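Local coordinates for methyltransferase (Bacteroides thetaiotaomicron, PDB 3FQ6), which probably serves as part of a methyltransferase of the tetrapyrrole (corrin/porphyrin) methylase family, a group whose members transfer methyl groups from S-adenosylmethionine, at residues A[5-8]-A[9-13]; A[95-99]-A[100-104]. One frame throughout, in Å; residues are numbered along the deposited sequence.

Interaction 1: residues A[5-8]-A[9-13]; sequences AFVP and ALVAS
Ala9 and Val11 donate their backbone N-H to carbonyls one turn earlier: Ala9 N bonds to Ala5 O at 3.1 Å, and Val11 N reaches Val7 O at 3.0 Å in a nearly straight bond (173°). Between them Leu10 N donates to Phe6 O at 2.6 Å, and one residue further on Ala12 N bonds to Pro8 O. These four i to i+4 bonds wind the first turns of helix 6-12. Pro8 has no N-H to give, which costs little in the first turn of a helix, where the N-H groups have no helical carbonyl one turn before them, and its ring lies on the exposed side. Side chains add less. Val11 keeps CG1 anti to its backbone N (chi1 -176°), and this leaves CG2 leaning back over the preceding turn, 3.2 Å from Val7 O and 4.4 Å from Val7 CG1. Toward the other end, Ser13 OG donates to Leu10 O at 2.6 Å, a carbonyl to which Ser13 N is bonded weakly; a short hydroxyl side chain suits a place where helix carbonyls run out of amide donors. Phe6, Ala9 and Leu10 face the sheet, with Phe6 on Val47 and Tyr49, Leu10 on Val109, and the small Ala9 letting the helix sit close to Val107. The arrangement is that of a short alpha-helix packed by one side on a face of a mixed beta-sheet in an alpha/beta domain.

Interaction 2: residues A[95-99]-A[100-104]; sequences EHFTA and TEPRG
The Phe97 ring meets Pro102 CG, 4.1 Å from Phe97 CD1, and has His96 CD2, one corner of the imidazole, 3.3 Å above one face and over its centre. Phe97 CG in turn lies in the plane of the imidazole, at its edge, so that two neighbours in sequence bring their rings together, one edge turned to the other's face. Phe97 CG lies opposite its own carbonyl carbon (chi1 -70°), which places the ring among the helix and strand residues around it. The touch with Pro102 is apolar, between two side chains that cross obliquely. Thr100 holds OG1 between its backbone N and carbonyl carbon (chi1 53°), which directs the hydroxyl back to the last turn, 3.8 Å from His96 O and 4.1 Å from His96 NE2, both too long for hydrogen bonds. The backbone has parted here as well: Thr100 N stands 3.7 Å from His96 O, and Thr100 is the first residue to abandon helical angles. Pro102, itself without an N-H, suits an extended segment in which no helical bond is needed. Outside the pair, Leu55 and Leu59 of helix 55-66, with Val74 and Val86 of the sheet, surround Phe97, and Leu55 and Pro52 meet Pro102. A large aromatic is apt there, between helix and strands, while the hydroxyl and carboxylate of Thr100 and Glu101 suit the exposed side. The whole is the C-terminal end of an alpha-helix running into an extended connection, with Pro102 touching Phe97 beside the helix end, in an alpha/beta fold.

Interaction 1 comes first along the chain and interaction 2 near its end, with centres 20 Å apart and nearest atoms about 10 Å apart, so they do not touch. What they share is the five-stranded mixed sheet, which lies between them: helix 6-12 packs against one face, whereas helix 90-99 and helix 55-66 lie on the other. Strand 71-77 meets both, through Ser75 under Ala9 and Val74 under Phe97. The loop of interaction 2 leads directly into strand 105-110, a central strand whose Val107 and Val109 support the helix of interaction 1. The two contacts sit on opposite faces of the sheet, in a layered alpha/beta domain.

Interaction 1: residues A[5-8]-A[9-13]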
loop_
_atom_site.group_PDB
_atom_site.type_symbol
_atom_site.label_atom_id
_atom_site.label_comp_id
_atom_site.label_asym_id
_atom_site.label_seq_id
_atom_site.Cartn_x
_atom_site.Cartn_y
_atom_site.Cartn_z
ATOM N N ALA A 5 -6.127 -8.862 -7.249
ATOM C CA ALA A 5 -7.169 -7.891 -6.963
ATOM C C ALA A 5 -6.562 -6.581 -7.351
ATOM O O ALA A 5 -7.227 -5.515 -7.263
ATOM C CB ALA A 5 -7.516 -7.888 -5.452
ATOM N N PHE A 6 -5.301 -6.665 -7.797
ATOM C CA PHE A 6 -4.468 -5.457 -7.838
ATOM C C PHE A 6 -4.816 -4.529 -8.967
ATOM O O PHE A 6 -4.919 -3.336 -8.758
ATOM C CB PHE A 6 -2.961 -5.733 -7.710
ATOM C CG PHE A 6 -2.338 -6.313 -8.919
ATOM C CD1 PHE A 6 -1.757 -5.487 -9.876
ATOM C CD2 PHE A 6 -2.268 -7.692 -9.078
ATOM C CE1 PHE A 6 -1.147 -6.036 -11.006
ATOM C CE2 PHE A 6 -1.676 -8.254 -10.209
ATOM C CZ PHE A 6 -1.113 -7.427 -11.172
ATOM N N VAL A 7 -5.023 -5.095 -10.142
ATOM C CA VAL A 7 -5.478 -4.321 -11.280
ATOM C C VAL A 7 -6.748 -3.532 -10.910
ATOM O O VAL A 7 -6.751 -2.303 -11.080
ATOM C CB VAL A 7 -5.679 -5.202 -12.570
ATOM C CG1 VAL A 7 -6.191 -4.343 -13.723
ATOM C CG2 VAL A 7 -4.376 -5.919 -12.972
ATOM N N PRO A 8 -7.822 -4.211 -10.398
ATOM C CA PRO A 8 -8.978 -3.395 -9.948
ATOM C C PRO A 8 -8.564 -2.270 -8.978
ATOM O O PRO A 8 -9.003 -1.129 -9.136
ATOM C CB PRO A 8 -9.885 -4.422 -9.265
ATOM C CG PRO A 8 -9.599 -5.733 -10.029
ATOM C CD PRO A 8 -8.145 -5.669 -10.423
ATOM N N ALA A 9 -7.687 -2.578 -8.022
ATOM C CA ALA A 9 -7.175 -1.560 -7.081
ATOM C C ALA A 9 -6.338 -0.466 -7.754
ATOM O O ALA A 9 -6.396 0.703 -7.359
ATOM C CB ALA A 9 -6.394 -2.209 -5.929
ATOM N N LEU A 10 -5.560 -0.844 -8.765
ATOM C CA LEU A 10 -4.742 0.132 -9.484
ATOM C C LEU A 10 -5.628 1.186 -10.134
ATOM O O LEU A 10 -5.450 2.369 -9.893
ATOM C CB LEU A 10 -3.861 -0.525 -10.532
ATOM C CG LEU A 10 -2.452 0.052 -10.696
ATOM C CD1 LEU A 10 -2.078 -0.062 -12.134
ATOM C CD2 LEU A 10 -2.267 1.494 -10.229
ATOM N N VAL A 11 -6.605 0.729 -10.910
ATOM C CA VAL A 11 -7.576 1.589 -11.577
ATOM C C VAL A 11 -8.335 2.450 -10.588
ATOM O O VAL A 11 -8.520 3.648 -10.832
ATOM C CB VAL A 11 -8.616 0.744 -12.343
ATOM C CG1 VAL A 11 -9.563 1.634 -13.113
ATOM C CG2 VAL A 11 -7.915 -0.279 -13.255
ATOM N N ALA A 12 -8.780 1.834 -9.485
ATOM C CA ALA A 12 -9.648 2.492 -8.509
ATOM C C ALA A 12 -8.922 3.568 -7.683
ATOM O O ALA A 12 -9.556 4.502 -7.164
ATOM C CB ALA A 12 -10.263 1.462 -7.588
ATOM N N SER A 13 -7.602 3.443 -7.559
ATOM C CA SER A 13 -6.827 4.363 -6.744
ATOM C C SER A 13 -6.802 5.821 -7.200
ATOM O O SER A 13 -6.491 6.688 -6.401
ATOM C CB SER A 13 -5.390 3.858 -6.612
ATOM O OG SER A 13 -4.732 3.870 -7.878
#

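Interaction 2: residues A[95-99]-A[100-104]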
loop_
_atom_site.group_PDB
_atom_site.type_symbol
_atom_site.label_atom_id
_atom_site.label_comp_id
_atom_site.label_asym_id
_atom_site.label_seq_id
_atom_site.Cartn_x
_atom_site.Cartn_y
_atom_site.Cartn_z
ATOM N N GLU A 95 -4.024 6.595 10.721
ATOM C CA GLU A 95 -5.134 6.879 11.644
ATOM C C GLU A 95 -6.265 5.915 11.413
ATOM O O GLU A 95 -6.877 5.432 12.349
ATOM C CB GLU A 95 -5.667 8.302 11.522
ATOM C CG GLU A 95 -5.028 9.276 12.493
ATOM C CD GLU A 95 -5.217 8.878 13.961
ATOM O OE1 GLU A 95 -6.363 8.527 14.355
ATOM O OE2 GLU A 95 -4.213 8.920 14.722
ATOM N N HIS A 96 -6.537 5.610 10.156
ATOM C CA HIS A 96 -7.681 4.764 9.865
ATOM C C HIS A 96 -7.491 3.365 10.426
ATOM O O HIS A 96 -8.403 2.813 11.003
ATOM C CB HIS A 96 -7.942 4.671 8.365
ATOM C CG HIS A 96 -9.130 3.836 8.038
ATOM N ND1 HIS A 96 -10.382 4.375 7.829
ATOM C CD2 HIS A 96 -9.275 2.494 7.949
ATOM C CE1 HIS A 96 -11.242 3.400 7.620
ATOM N NE2 HIS A 96 -10.595 2.250 7.686
ATOM N N PHE A 97 -6.306 2.794 10.246
ATOM C CA PHE A 97 -6.119 1.404 10.615
ATOM C C PHE A 97 -5.552 1.211 11.996
ATOM O O PHE A 97 -5.285 0.092 12.386
ATOM C CB PHE A 97 -5.339 0.634 9.550
ATOM C CG PHE A 97 -6.118 0.438 8.294
ATOM C CD1 PHE A 97 -7.070 -0.578 8.205
ATOM C CD2 PHE A 97 -5.942 1.300 7.203
ATOM C CE1 PHE A 97 -7.828 -0.762 7.044
ATOM C CE2 PHE A 97 -6.682 1.127 6.026
ATOM C CZ PHE A 97 -7.640 0.090 5.954
ATOM N N THR A 98 -5.380 2.297 12.733
ATOM C CA THR A 98 -5.095 2.190 14.156
ATOM C C THR A 98 -6.425 1.932 14.863
ATOM O O THR A 98 -6.505 1.112 15.792
ATOM C CB THR A 98 -4.389 3.449 14.687
ATOM O OG1 THR A 98 -3.104 3.542 14.072
ATOM C CG2 THR A 98 -4.232 3.420 16.224
ATOM N N ALA A 99 -7.465 2.630 14.395
ATOM C CA ALA A 99 -8.846 2.408 14.835
ATOM C C ALA A 99 -9.292 0.909 14.737
ATOM O O ALA A 99 -9.307 0.200 15.760
ATOM C CB ALA A 99 -9.815 3.351 14.061
ATOM N N THR A 100 -9.601 0.442 13.513
ATOM C CA THR A 100 -10.149 -0.910 13.260
ATOM C C THR A 100 -9.088 -1.970 12.904
ATOM O O THR A 100 -8.138 -1.667 12.166
ATOM C CB THR A 100 -11.184 -0.873 12.093
ATOM O OG1 THR A 100 -10.585 -0.259 10.945
ATOM C CG2 THR A 100 -12.468 -0.110 12.485
ATOM N N GLU A 101 -9.273 -3.199 13.399
ATOM C CA GLU A 101 -8.429 -4.361 13.033
ATOM C C GLU A 101 -8.511 -4.843 11.575
ATOM O O GLU A 101 -9.584 -5.254 11.107
ATOM C CB GLU A 101 -8.680 -5.546 13.969
ATOM C CG GLU A 101 -7.980 -5.397 15.296
ATOM C CD GLU A 101 -6.672 -4.619 15.171
ATOM O OE1 GLU A 101 -5.744 -4.866 15.992
ATOM O OE2 GLU A 101 -6.581 -3.753 14.257
ATOM N N PRO A 102 -7.367 -4.811 10.854
ATOM C CA PRO A 102 -7.472 -5.273 9.478
ATOM C C PRO A 102 -7.674 -6.772 9.515
ATOM O O PRO A 102 -6.962 -7.494 10.224
ATOM C CB PRO A 102 -6.117 -4.884 8.841
ATOM C CG PRO A 102 -5.417 -3.980 9.858
ATOM C CD PRO A 102 -5.977 -4.442 11.198
ATOM N N ARG A 103 -8.713 -7.201 8.823
ATOM C CA ARG A 103 -8.956 -8.598 8.543
ATOM C C ARG A 103 -8.963 -8.591 7.009
ATOM O O ARG A 103 -9.112 -7.527 6.407
ATOM C CB ARG A 103 -10.321 -8.995 9.115
ATOM C CG ARG A 103 -10.346 -10.179 10.124
ATOM C CD ARG A 103 -11.693 -10.278 10.910
ATOM N NE ARG A 103 -12.844 -10.685 10.078
ATOM C CZ ARG A 103 -13.507 -9.904 9.204
ATOM N NH1 ARG A 103 -13.167 -8.633 8.994
ATOM N NH2 ARG A 103 -14.529 -10.402 8.521
ATOM N N GLY A 104 -8.759 -9.748 6.382
ATOM C CA GLY A 104 -8.901 -9.892 4.932
ATOM C C GLY A 104 -7.627 -9.776 4.116
ATOM O O GLY A 104 -6.536 -9.715 4.682
#